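Local coordinates for Kiaa0380 (PDB 1HTJ), which probably links heterotrimeric G protein signalling to Rho GTPases, as a guanine nucleotide exchange factor that carries an RGS-like domain, at residues L44-D56 against D138-G152. The protein carries 3 engineered substitutions. Residues are numbered along the deposited sequence; the frame is centred on the assembly and turned at random.
Sequences LGVFLRYIFSQAD and DYRTKRTLGLGSLYG
Y50 is flanked by Y139 and Y151, and with F47 these rings form an aromatic cluster where helix 41-54 meets the end of helix 118-144 and the turn that follows it in the all-helical RGS-like domain. The axes of 44-54 and 138-144 run at 102° to each other, 10.7 Å apart at closest approach. Followed outward, Y50 first sets CB over a face of the Y151 ring, a CH-pi contact, and 3.5 Å from Y139 CD1. CG stands anti to the backbone N (chi1 162°), a torsion that carries the ring along Y139, where one face meets Y139 CA. CD1 and CE1 pass the aliphatic part of K142, with Y50 CE1 3.8 Å from K142 CE. The Y50 edge points at the Y151 face, planes 82° apart, which defines a T-shaped pair. At the tip, Y50 OH lies 3.3 Å from D138 CB, and a water bridges it to D138 OD2. V46 CG1 packs against Y139 CZ, while Y139 OH is hydrogen-bonded to E153. R49 lays one guanidinium face over the Y151-G152 peptide, with Y151 C and G152 N 3.5 Å from its plane; Q173 accepts from NH1. Cut back to an alanine here, the side chain would probably leave that peptide without its flat cover and Q173 OE1 without this donor. A second water accepts from R49 NE at 3.1 Å and donates to L150 O at 2.7 Å.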
loop_
_atom_site.group_PDB
_atom_site.type_symbol
_atom_site.label_atom_id
_atom_site.label_comp_id
_atom_site.label_asym_id
_atom_site.label_seq_id
_atom_site.Cartn_x
_atom_site.Cartn_y
_atom_site.Cartn_z
ATOM N N LEU A 44 0.377 -9.475 -1.221
ATOM C CA LEU A 44 0.047 -8.077 -1.040
ATOM C C LEU A 44 -0.806 -7.639 -2.221
ATOM O O LEU A 44 -1.783 -6.920 -2.061
ATOM C CB LEU A 44 1.325 -7.237 -0.978
ATOM C CG LEU A 44 1.112 -5.745 -0.693
ATOM C CD1 LEU A 44 0.567 -5.569 0.708
ATOM C CD2 LEU A 44 2.439 -4.993 -0.841
ATOM N N GLY A 45 -0.421 -8.084 -3.408
ATOM C CA GLY A 45 -1.155 -7.756 -4.613
ATOM C C GLY A 45 -2.583 -8.257 -4.526
ATOM O O GLY A 45 -3.520 -7.517 -4.803
ATOM N N VAL A 46 -2.759 -9.515 -4.142
ATOM C CA VAL A 46 -4.093 -10.083 -4.009
ATOM C C VAL A 46 -4.891 -9.205 -3.029
ATOM O O VAL A 46 -5.999 -8.766 -3.332
ATOM C CB VAL A 46 -4.027 -11.538 -3.464
ATOM C CG1 VAL A 46 -5.416 -12.020 -3.075
ATOM C CG2 VAL A 46 -3.424 -12.458 -4.514
ATOM N N PHE A 47 -4.315 -8.952 -1.861
ATOM C CA PHE A 47 -4.957 -8.132 -0.850
ATOM C C PHE A 47 -5.310 -6.746 -1.396
ATOM O O PHE A 47 -6.382 -6.205 -1.105
ATOM C CB PHE A 47 -4.035 -8.019 0.374
ATOM C CG PHE A 47 -4.625 -7.229 1.528
ATOM C CD1 PHE A 47 -5.956 -7.418 1.920
ATOM C CD2 PHE A 47 -3.843 -6.300 2.229
ATOM C CE1 PHE A 47 -6.499 -6.701 2.987
ATOM C CE2 PHE A 47 -4.372 -5.580 3.292
ATOM C CZ PHE A 47 -5.715 -5.783 3.674
ATOM N N LEU A 48 -4.416 -6.183 -2.203
ATOM C CA LEU A 48 -4.629 -4.858 -2.771
ATOM C C LEU A 48 -5.792 -4.850 -3.762
ATOM O O LEU A 48 -6.542 -3.884 -3.851
ATOM C CB LEU A 48 -3.334 -4.364 -3.438
ATOM C CG LEU A 48 -2.270 -3.803 -2.482
ATOM C CD1 LEU A 48 -0.951 -3.611 -3.206
ATOM C CD2 LEU A 48 -2.749 -2.471 -1.947
ATOM N N ARG A 49 -5.951 -5.935 -4.501
ATOM C CA ARG A 49 -7.047 -6.024 -5.459
ATOM C C ARG A 49 -8.371 -5.920 -4.706
ATOM O O ARG A 49 -9.302 -5.268 -5.159
ATOM C CB ARG A 49 -6.957 -7.347 -6.241
ATOM C CG ARG A 49 -5.814 -7.332 -7.240
ATOM C CD ARG A 49 -5.620 -8.656 -7.939
ATOM N NE ARG A 49 -6.746 -9.015 -8.786
ATOM C CZ ARG A 49 -6.716 -10.011 -9.671
ATOM N NH1 ARG A 49 -5.625 -10.739 -9.813
ATOM N NH2 ARG A 49 -7.773 -10.279 -10.427
ATOM N N TYR A 50 -8.439 -6.558 -3.543
ATOM C CA TYR A 50 -9.636 -6.496 -2.731
ATOM C C TYR A 50 -9.820 -5.043 -2.295
ATOM O O TYR A 50 -10.895 -4.462 -2.469
ATOM C CB TYR A 50 -9.515 -7.406 -1.494
ATOM C CG TYR A 50 -10.528 -7.056 -0.415
ATOM C CD1 TYR A 50 -11.896 -7.267 -0.612
ATOM C CD2 TYR A 50 -10.125 -6.411 0.759
ATOM C CE1 TYR A 50 -12.841 -6.826 0.339
ATOM C CE2 TYR A 50 -11.050 -5.968 1.703
ATOM C CZ TYR A 50 -12.406 -6.169 1.492
ATOM O OH TYR A 50 -13.315 -5.662 2.408
ATOM N N ILE A 51 -8.767 -4.456 -1.743
ATOM C CA ILE A 51 -8.827 -3.074 -1.283
ATOM C C ILE A 51 -9.303 -2.141 -2.401
ATOM O O ILE A 51 -10.295 -1.428 -2.253
ATOM C CB ILE A 51 -7.442 -2.572 -0.819
ATOM C CG1 ILE A 51 -6.918 -3.422 0.348
ATOM C CG2 ILE A 51 -7.533 -1.087 -0.452
ATOM C CD1 ILE A 51 -7.701 -3.308 1.630
ATOM N N PHE A 52 -8.583 -2.148 -3.519
ATOM C CA PHE A 52 -8.920 -1.279 -4.641
ATOM C C PHE A 52 -10.359 -1.449 -5.122
ATOM O O PHE A 52 -10.992 -0.476 -5.529
ATOM C CB PHE A 52 -7.957 -1.508 -5.807
ATOM C CG PHE A 52 -6.616 -0.830 -5.637
ATOM C CD1 PHE A 52 -5.851 -0.482 -6.758
ATOM C CD2 PHE A 52 -6.107 -0.552 -4.370
ATOM C CE1 PHE A 52 -4.607 0.129 -6.617
ATOM C CE2 PHE A 52 -4.851 0.065 -4.218
ATOM C CZ PHE A 52 -4.108 0.402 -5.341
ATOM N N SER A 53 -10.866 -2.682 -5.059
ATOM C CA SER A 53 -12.226 -2.985 -5.493
ATOM C C SER A 53 -13.332 -2.638 -4.512
ATOM O O SER A 53 -14.398 -2.200 -4.933
ATOM C CB SER A 53 -12.385 -4.478 -5.796
ATOM O OG SER A 53 -11.471 -4.922 -6.785
ATOM N N GLN A 54 -13.092 -2.827 -3.214
ATOM C CA GLN A 54 -14.163 -2.634 -2.226
ATOM C C GLN A 54 -13.966 -1.682 -1.069
ATOM O O GLN A 54 -14.940 -1.281 -0.448
ATOM C CB GLN A 54 -14.531 -3.979 -1.579
ATOM C CG GLN A 54 -14.342 -5.184 -2.443
ATOM C CD GLN A 54 -15.575 -5.502 -3.243
ATOM O OE1 GLN A 54 -16.305 -4.601 -3.664
ATOM N NE2 GLN A 54 -15.817 -6.792 -3.470
ATOM N N ALA A 55 -12.734 -1.333 -0.746
ATOM C CA ALA A 55 -12.509 -0.489 0.414
ATOM C C ALA A 55 -11.790 0.819 0.144
ATOM O O ALA A 55 -11.542 1.199 -1.006
ATOM C CB ALA A 55 -11.744 -1.297 1.465
ATOM N N ASP A 56 -11.479 1.513 1.237
ATOM C CA ASP A 56 -10.744 2.762 1.176
ATOM C C ASP A 56 -9.254 2.391 1.102
ATOM O O ASP A 56 -8.689 1.856 2.054
ATOM C CB ASP A 56 -11.015 3.606 2.421
ATOM C CG ASP A 56 -10.257 4.917 2.399
ATOM O OD1 ASP A 56 -9.518 5.159 1.416
ATOM O OD2 ASP A 56 -10.395 5.704 3.352
ATOM N N ASP A 138 -11.493 -8.203 7.046
ATOM C CA ASP A 138 -12.480 -8.251 5.989
ATOM C C ASP A 138 -12.055 -9.148 4.848
ATOM O O ASP A 138 -12.855 -9.930 4.343
ATOM C CB ASP A 138 -12.757 -6.853 5.470
ATOM C CG ASP A 138 -13.456 -6.013 6.481
ATOM O OD1 ASP A 138 -14.340 -6.563 7.183
ATOM O OD2 ASP A 138 -13.137 -4.811 6.571
ATOM N N TYR A 139 -10.795 -9.038 4.440
ATOM C CA TYR A 139 -10.332 -9.871 3.353
ATOM C C TYR A 139 -10.306 -11.344 3.746
ATOM O O TYR A 139 -10.628 -12.203 2.925
ATOM C CB TYR A 139 -8.949 -9.457 2.845
ATOM C CG TYR A 139 -8.589 -10.274 1.625
ATOM C CD1 TYR A 139 -9.430 -10.277 0.510
ATOM C CD2 TYR A 139 -7.493 -11.148 1.629
ATOM C CE1 TYR A 139 -9.213 -11.134 -0.561
ATOM C CE2 TYR A 139 -7.262 -12.021 0.551
ATOM C CZ TYR A 139 -8.139 -12.006 -0.534
ATOM O OH TYR A 139 -7.994 -12.907 -1.563
ATOM N N ARG A 140 -9.929 -11.641 4.988
ATOM C CA ARG A 140 -9.899 -13.037 5.428
ATOM C C ARG A 140 -11.312 -13.601 5.391
ATOM O O ARG A 140 -11.513 -14.778 5.131
ATOM C CB ARG A 140 -9.301 -13.158 6.836
ATOM C CG ARG A 140 -7.753 -13.147 6.835
ATOM C CD ARG A 140 -7.162 -12.095 7.785
ATOM N NE ARG A 140 -7.162 -12.527 9.182
ATOM C CZ ARG A 140 -6.498 -13.596 9.615
ATOM N NH1 ARG A 140 -5.790 -14.323 8.749
ATOM N NH2 ARG A 140 -6.539 -13.949 10.902
ATOM N N THR A 141 -12.297 -12.752 5.643
ATOM C CA THR A 141 -13.680 -13.183 5.594
ATOM C C THR A 141 -13.990 -13.595 4.152
ATOM O O THR A 141 -14.624 -14.618 3.928
ATOM C CB THR A 141 -14.626 -12.049 6.042
ATOM O OG1 THR A 141 -14.410 -11.778 7.433
ATOM C CG2 THR A 141 -16.083 -12.431 5.805
ATOM N N LYS A 142 -13.535 -12.798 3.181
ATOM C CA LYS A 142 -13.746 -13.106 1.755
ATOM C C LYS A 142 -13.138 -14.474 1.430
ATOM O O LYS A 142 -13.708 -15.248 0.656
ATOM C CB LYS A 142 -13.088 -12.048 0.855
ATOM C CG LYS A 142 -13.683 -10.655 0.973
ATOM C CD LYS A 142 -14.974 -10.567 0.209
ATOM C CE LYS A 142 -15.721 -9.276 0.484
ATOM N NZ LYS A 142 -16.928 -9.191 -0.420
ATOM N N ARG A 143 -11.977 -14.763 2.019
ATOM C CA ARG A 143 -11.313 -16.048 1.796
ATOM C C ARG A 143 -12.190 -17.181 2.382
ATOM O O ARG A 143 -12.479 -18.182 1.712
ATOM C CB ARG A 143 -9.919 -16.053 2.442
ATOM C CG ARG A 143 -9.029 -14.896 1.989
ATOM C CD ARG A 143 -7.570 -15.023 2.443
ATOM N NE ARG A 143 -6.822 -15.992 1.644
ATOM C CZ ARG A 143 -6.175 -17.044 2.146
ATOM N NH1 ARG A 143 -6.172 -17.270 3.452
ATOM N NH2 ARG A 143 -5.566 -17.900 1.340
ATOM N N THR A 144 -12.608 -17.014 3.631
ATOM C CA THR A 144 -13.461 -17.990 4.288
ATOM C C THR A 144 -14.704 -18.269 3.439
ATOM O O THR A 144 -15.262 -19.375 3.467
ATOM C CB THR A 144 -13.910 -17.474 5.661
ATOM O OG1 THR A 144 -12.761 -17.338 6.517
ATOM C CG2 THR A 144 -14.902 -18.430 6.293
ATOM N N LEU A 145 -15.140 -17.265 2.678
ATOM C CA LEU A 145 -16.325 -17.411 1.837
ATOM C C LEU A 145 -16.011 -17.944 0.450
ATOM O O LEU A 145 -16.898 -18.004 -0.410
ATOM C CB LEU A 145 -17.041 -16.072 1.709
ATOM C CG LEU A 145 -17.602 -15.454 2.993
ATOM C CD1 LEU A 145 -18.139 -14.081 2.707
ATOM C CD2 LEU A 145 -18.705 -16.347 3.574
ATOM N N GLY A 146 -14.753 -18.329 0.233
ATOM C CA GLY A 146 -14.328 -18.860 -1.053
ATOM C C GLY A 146 -14.310 -17.845 -2.181
ATOM O O GLY A 146 -14.530 -18.201 -3.337
ATOM N N LEU A 147 -14.029 -16.587 -1.859
ATOM C CA LEU A 147 -14.026 -15.530 -2.863
ATOM C C LEU A 147 -12.617 -15.079 -3.254
ATOM O O LEU A 147 -12.458 -14.125 -4.002
ATOM C CB LEU A 147 -14.846 -14.339 -2.348
ATOM C CG LEU A 147 -16.268 -14.679 -1.841
ATOM C CD1 LEU A 147 -16.958 -13.431 -1.310
ATOM C CD2 LEU A 147 -17.105 -15.298 -2.981
ATOM N N GLY A 148 -11.603 -15.776 -2.758
ATOM C CA GLY A 148 -10.221 -15.418 -3.057
ATOM C C GLY A 148 -9.850 -15.416 -4.538
ATOM O O GLY A 148 -9.007 -14.618 -4.962
ATOM N N SER A 149 -10.476 -16.293 -5.325
ATOM C CA SER A 149 -10.196 -16.367 -6.757
ATOM C C SER A 149 -10.591 -15.079 -7.475
ATOM O O SER A 149 -10.041 -14.757 -8.522
ATOM C CB SER A 149 -10.923 -17.556 -7.386
ATOM O OG SER A 149 -12.298 -17.282 -7.589
ATOM N N LEU A 150 -11.540 -14.344 -6.907
ATOM C CA LEU A 150 -11.997 -13.077 -7.486
ATOM C C LEU A 150 -10.917 -12.010 -7.384
ATOM O O LEU A 150 -10.983 -10.979 -8.055
ATOM C CB LEU A 150 -13.229 -12.559 -6.740
ATOM C CG LEU A 150 -14.487 -13.424 -6.757
ATOM C CD1 LEU A 150 -15.632 -12.653 -6.061
ATOM C CD2 LEU A 150 -14.837 -13.775 -8.236
ATOM N N TYR A 151 -9.935 -12.257 -6.525
ATOM C CA TYR A 151 -8.868 -11.302 -6.313
ATOM C C TYR A 151 -7.467 -11.779 -6.640
ATOM O O TYR A 151 -6.503 -11.212 -6.130
ATOM C CB TYR A 151 -8.913 -10.831 -4.877
ATOM C CG TYR A 151 -10.277 -10.331 -4.494
ATOM C CD1 TYR A 151 -11.184 -11.154 -3.816
ATOM C CD2 TYR A 151 -10.669 -9.041 -4.825
ATOM C CE1 TYR A 151 -12.444 -10.693 -3.475
ATOM C CE2 TYR A 151 -11.920 -8.573 -4.497
ATOM C CZ TYR A 151 -12.803 -9.399 -3.822
ATOM O OH TYR A 151 -14.058 -8.908 -3.511
ATOM N N GLY A 152 -7.359 -12.818 -7.473
ATOM C CA GLY A 152 -6.064 -13.339 -7.875
ATOM C C GLY A 152 -5.493 -14.511 -7.082
ATOM O O GLY A 152 -4.369 -14.947 -7.348
HETATM O O HOH W 1 -9.770 -8.587 -8.589
HETATM O O HOH W 2 -12.684 -3.782 4.079
#